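Periplasmic molybdate-binding protein (Azotobacter vinelandii, PDB 1ATG) binds molybdate or tungstate in the periplasm, in a pocket between its two domains, probably to deliver the oxyanion to an ABC transporter. Local coordinates at residues Leu2-Thr8 / Val29-Ser35; Leu84-Lys88 / His150-Ala154. One frame throughout, in Å; residues are numbered along the deposited sequence. Where two conformers were deposited one is given.

Contact 1: residues Leu2-Thr8 / Val29-Ser35. With WO4 (tungstate(VI)ion), chain B.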
# COMPACT_ATOMS: atom_id res chain seq x y z
N LEU A 2 20.28 -4.11 -7.05
CA LEU A 2 19.54 -3.89 -5.82
C LEU A 2 18.28 -4.76 -5.77
O LEU A 2 17.53 -4.79 -6.75
CB LEU A 2 19.18 -2.41 -5.71
CG LEU A 2 18.86 -1.84 -4.34
CD1 LEU A 2 20.11 -1.81 -3.47
CD2 LEU A 2 18.26 -0.44 -4.47
N LYS A 3 18.09 -5.42 -4.64
CA LYS A 3 16.89 -6.25 -4.45
C LYS A 3 15.95 -5.51 -3.50
O LYS A 3 16.29 -5.29 -2.35
CB LYS A 3 17.26 -7.62 -3.90
CG LYS A 3 18.20 -8.39 -4.84
CD LYS A 3 18.85 -9.57 -4.13
CE LYS A 3 19.90 -9.13 -3.13
NZ LYS A 3 20.44 -10.27 -2.33
N VAL A 4 14.83 -5.06 -4.07
CA VAL A 4 13.86 -4.27 -3.31
C VAL A 4 12.53 -5.01 -3.15
O VAL A 4 11.99 -5.48 -4.14
CB VAL A 4 13.61 -2.93 -4.03
CG1 VAL A 4 12.60 -2.07 -3.30
CG2 VAL A 4 14.92 -2.16 -4.18
N VAL A 5 12.07 -5.06 -1.92
CA VAL A 5 10.78 -5.69 -1.62
C VAL A 5 9.81 -4.61 -1.16
O VAL A 5 10.15 -3.72 -0.40
CB VAL A 5 10.92 -6.82 -0.58
CG1 VAL A 5 11.39 -6.29 0.75
CG2 VAL A 5 9.61 -7.59 -0.46
N THR A 6 8.59 -4.70 -1.68
CA THR A 6 7.58 -3.71 -1.36
C THR A 6 6.26 -4.31 -0.92
O THR A 6 5.81 -5.33 -1.44
CB THR A 6 7.34 -2.76 -2.55
OG1 THR A 6 6.42 -1.73 -2.17
CG2 THR A 6 6.76 -3.45 -3.77
N ALA A 7 5.61 -3.61 -0.01
CA ALA A 7 4.19 -3.84 0.30
C ALA A 7 3.46 -3.75 -1.03
O ALA A 7 3.76 -2.89 -1.88
CB ALA A 7 3.72 -2.78 1.27
N THR A 8 2.43 -4.58 -1.21
CA THR A 8 1.76 -4.67 -2.48
C THR A 8 1.12 -3.37 -2.95
O THR A 8 1.08 -3.18 -4.17
CB THR A 8 0.68 -5.77 -2.56
OG1 THR A 8 -0.45 -5.44 -1.75
CG2 THR A 8 1.22 -7.13 -2.17
N VAL A 29 16.86 -2.57 -10.83
CA VAL A 29 16.40 -3.05 -9.53
C VAL A 29 15.57 -4.31 -9.76
O VAL A 29 14.88 -4.39 -10.77
CB VAL A 29 15.55 -1.96 -8.86
CG1 VAL A 29 14.69 -2.49 -7.73
CG2 VAL A 29 16.46 -0.83 -8.35
N VAL A 30 15.64 -5.25 -8.83
CA VAL A 30 14.82 -6.46 -8.87
C VAL A 30 13.74 -6.27 -7.80
O VAL A 30 14.08 -6.14 -6.64
CB VAL A 30 15.63 -7.73 -8.58
CG1 VAL A 30 14.73 -8.96 -8.54
CG2 VAL A 30 16.70 -7.90 -9.65
N ILE A 31 12.49 -6.22 -8.22
CA ILE A 31 11.37 -5.98 -7.32
C ILE A 31 10.68 -7.27 -6.90
O ILE A 31 10.36 -8.10 -7.75
CB ILE A 31 10.32 -5.06 -7.98
CG1 ILE A 31 10.92 -3.70 -8.35
CG2 ILE A 31 9.10 -4.86 -7.08
CD1 ILE A 31 10.06 -2.84 -9.26
N SER A 32 10.38 -7.36 -5.62
CA SER A 32 9.54 -8.41 -5.07
C SER A 32 8.42 -7.71 -4.28
O SER A 32 8.60 -6.55 -3.87
CB SER A 32 10.27 -9.35 -4.13
OG SER A 32 11.35 -9.98 -4.80
N SER A 33 7.32 -8.41 -4.02
CA SER A 33 6.23 -7.76 -3.28
C SER A 33 5.42 -8.74 -2.46
O SER A 33 5.41 -9.95 -2.78
CB SER A 33 5.33 -7.02 -4.27
OG SER A 33 4.67 -7.91 -5.14
N GLY A 34 4.78 -8.23 -1.43
CA GLY A 34 3.90 -9.04 -0.59
C GLY A 34 3.26 -8.11 0.42
O GLY A 34 3.53 -6.89 0.39
N SER A 35 2.38 -8.60 1.28
CA SER A 35 1.79 -7.80 2.33
C SER A 35 2.89 -7.40 3.31
O SER A 35 3.85 -8.17 3.51
CB SER A 35 0.69 -8.58 3.05
OG SER A 35 -0.46 -8.61 2.23
W WO4 B . -0.31 -3.83 1.87
O1 WO4 B . -0.89 -5.23 0.94
O2 WO4 B . 0.33 -2.61 0.83
O3 WO4 B . -1.61 -3.11 2.82
O4 WO4 B . 0.98 -4.32 3.00
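Val-30 N donates to Leu-2 O at 2.8 Å, nearly straight at 175°, and opens a ladder of five backbone bonds between strands 2-7 and 29-34. Val-4 is gripped twice: its N gives to Val-30 O, while its O takes the N-H of Ser-32, which lies in the carbonyl plane. Thr-6 repeats the pattern, its N bonding to Ser-32 O and its O accepting from Gly-34 N at 3.1 Å, with the donor tilted 22° out of that plane. Odd-numbered residues of 2-7 turn their backbone the other way, where Lys-3, Val-5 and Ala-7 bond to strand 51-53 and its approach. This parallel pairing closes the beta-alpha-beta unit that runs through helix 11-25, whose Leu-14 packs on Val-4 and Thr-6. On the face that carries those two residues, Val-4 CG2 meets Val-29 CG1 at 3.6 Å. A chi1 of -176° swings Thr-6 OG1 to the carbonyl side, where the hydroxyl donates to Ala-7 O at 2.9 Å. At the C-terminal ends, Thr-8 splits its branches: CG2 rests 3.4 Å from Gly-34 C, whereas OG1 donates to tungstate O1 at 2.7 Å and also bonds with Gly-147 N across the cleft. In one of its two conformers, Ser-35 OG bonds to Asn-144 O.

Contact 2: residues Leu84-Lys88 / His150-Ala154; sequences LWSAK and HSQTA. With SO4 (sulfate ion), chain D.
Trp-85 meets His-150, Thr-153 and Ala-154 of helix 146-154 through CE3, CZ3 and CH2 of its six-membered ring, all three approaches being oblique. Its chi1 of -176° puts CG opposite the backbone N and so places that ring against Thr-153 and His-150. The six-membered ring and the imidazole of His-150 have planes only 9° apart, but their centroids are 5.3 Å apart; the rings are slid past each other and barely overlap, touching through CZ3 of Trp-85 and CD2 of His-150 at 3.5 Å. Thr-153 CG2 lies 3.4 Å from Trp-85 CE3 and equally near Trp-85 O, while its OG1 bonds to Ala-149 O. The methyl of Ala-154 sits 3.6 Å from Trp-85 CH2. Without the indole, as with an alanine here, a gap is likely to open beside Thr-153 and Ala-154, and His-150 would lose its near-parallel neighbour.

No direct hydrogen bond joins the segments. A water lies between them instead, accepting from Ala-87 N at 2.9 Å and probably bonding to Thr-153 O, 2.7 Å from it. Ala-87 CB packs near that same carbonyl, within the ST turn in which Ser-86 OG accepts from Lys-88 N. Elsewhere on the helix, Gln-152 NE2 and Gln-148 bond a sulfate, probably from the crystallisation liquor.

Helix 146-154 thus packs on the sheet near the end of strand 75-86, with Val-163 of strand 160-164 touching both Trp-85 and His-150, Ala-108 of strand 107-110 against Thr-153, and Pro-176 O taking the indole N-H.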
# COMPACT_ATOMS: atom_id res chain seq x y z
N LEU A 84 -12.64 3.34 -1.22
CA LEU A 84 -13.67 2.32 -1.42
C LEU A 84 -13.96 2.34 -2.93
O LEU A 84 -14.28 3.41 -3.49
CB LEU A 84 -14.93 2.66 -0.65
CG LEU A 84 -16.10 1.68 -0.90
CD1 LEU A 84 -15.79 0.30 -0.36
CD2 LEU A 84 -17.37 2.23 -0.28
N TRP A 85 -13.81 1.21 -3.59
CA TRP A 85 -13.91 1.17 -5.04
C TRP A 85 -14.83 0.04 -5.45
O TRP A 85 -14.95 -0.98 -4.81
CB TRP A 85 -12.49 0.90 -5.59
CG TRP A 85 -12.35 0.90 -7.08
CD1 TRP A 85 -12.82 1.85 -7.96
CD2 TRP A 85 -11.72 -0.11 -7.87
NE1 TRP A 85 -12.48 1.49 -9.24
CE2 TRP A 85 -11.82 0.30 -9.23
CE3 TRP A 85 -11.05 -1.30 -7.59
CZ2 TRP A 85 -11.29 -0.45 -10.27
CZ3 TRP A 85 -10.52 -2.03 -8.64
CH2 TRP A 85 -10.63 -1.60 -9.97
N SER A 86 -15.47 0.25 -6.60
CA SER A 86 -16.16 -0.79 -7.32
C SER A 86 -15.80 -0.64 -8.80
O SER A 86 -15.70 0.48 -9.31
CB SER A 86 -17.68 -0.74 -7.17
OG SER A 86 -18.32 -1.75 -7.96
N ALA A 87 -15.72 -1.76 -9.51
CA ALA A 87 -15.58 -1.72 -10.96
C ALA A 87 -16.89 -1.23 -11.58
O ALA A 87 -16.88 -0.80 -12.74
CB ALA A 87 -15.22 -3.09 -11.53
N LYS A 88 -18.02 -1.27 -10.89
CA LYS A 88 -19.29 -0.85 -11.46
C LYS A 88 -19.52 0.63 -11.29
O LYS A 88 -19.63 1.13 -10.17
CB LYS A 88 -20.45 -1.59 -10.75
CG LYS A 88 -21.81 -1.23 -11.34
CD LYS A 88 -22.95 -2.13 -10.89
CE LYS A 88 -24.24 -1.72 -11.58
NZ LYS A 88 -25.44 -2.35 -10.97
N HIS A 150 -7.45 -5.48 -4.54
CA HIS A 150 -7.63 -4.76 -5.80
C HIS A 150 -7.97 -5.71 -6.96
O HIS A 150 -8.87 -5.41 -7.74
CB HIS A 150 -6.37 -3.94 -6.11
CG HIS A 150 -6.42 -3.39 -7.50
ND1 HIS A 150 -5.72 -3.98 -8.53
CD2 HIS A 150 -7.11 -2.35 -8.03
CE1 HIS A 150 -5.98 -3.32 -9.65
NE2 HIS A 150 -6.81 -2.33 -9.38
N SER A 151 -7.25 -6.82 -7.07
CA SER A 151 -7.52 -7.80 -8.11
C SER A 151 -8.96 -8.31 -8.06
O SER A 151 -9.67 -8.40 -9.07
CB SER A 151 -6.60 -9.03 -7.93
OG SER A 151 -7.05 -10.03 -8.84
N GLN A 152 -9.40 -8.65 -6.86
CA GLN A 152 -10.76 -9.17 -6.68
C GLN A 152 -11.80 -8.15 -7.05
O GLN A 152 -12.86 -8.47 -7.61
CB GLN A 152 -10.94 -9.59 -5.23
CG GLN A 152 -10.11 -10.79 -4.80
CD GLN A 152 -10.23 -11.99 -5.72
OE1 GLN A 152 -11.32 -12.51 -5.95
NE2 GLN A 152 -9.11 -12.45 -6.28
N THR A 153 -11.56 -6.88 -6.71
CA THR A 153 -12.51 -5.83 -7.03
C THR A 153 -12.47 -5.51 -8.52
O THR A 153 -13.51 -5.31 -9.15
CB THR A 153 -12.21 -4.57 -6.19
OG1 THR A 153 -12.13 -4.93 -4.81
CG2 THR A 153 -13.33 -3.55 -6.33
N ALA A 154 -11.27 -5.47 -9.11
CA ALA A 154 -11.12 -5.11 -10.51
C ALA A 154 -11.80 -6.08 -11.47
O ALA A 154 -12.23 -5.68 -12.55
CB ALA A 154 -9.65 -4.99 -10.88
S SO4 D . -5.17 -12.47 -6.96
O1 SO4 D . -4.77 -12.74 -8.39
O2 SO4 D . -6.59 -11.98 -6.95
O3 SO4 D . -4.26 -11.42 -6.38
O4 SO4 D . -5.07 -13.72 -6.16
O HOH W 1 -16.03 -4.47 -8.45

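How the contacts relate
From the N terminus, the chain runs out along strand 2-7, returns through helix 11-25 and comes back beside its start on strand 29-34, so contact 1 closes a short loop of 20 intervening residues. Contact 2 opens only after that loop is complete and closes a longer one, 61 residues from Lys-88 to His-150 that include strands 107-110 and 140-143. The two are in series, neither nested nor crossed. The centres of contact 1 and contact 2 are about 23 Å apart, their nearest atoms about 8 Å. Both reach the same mixed sheet, and the tungstate pocket lies at the interface of the two domains; the helix of contact 2 begins at Val-146, another tungstate ligand.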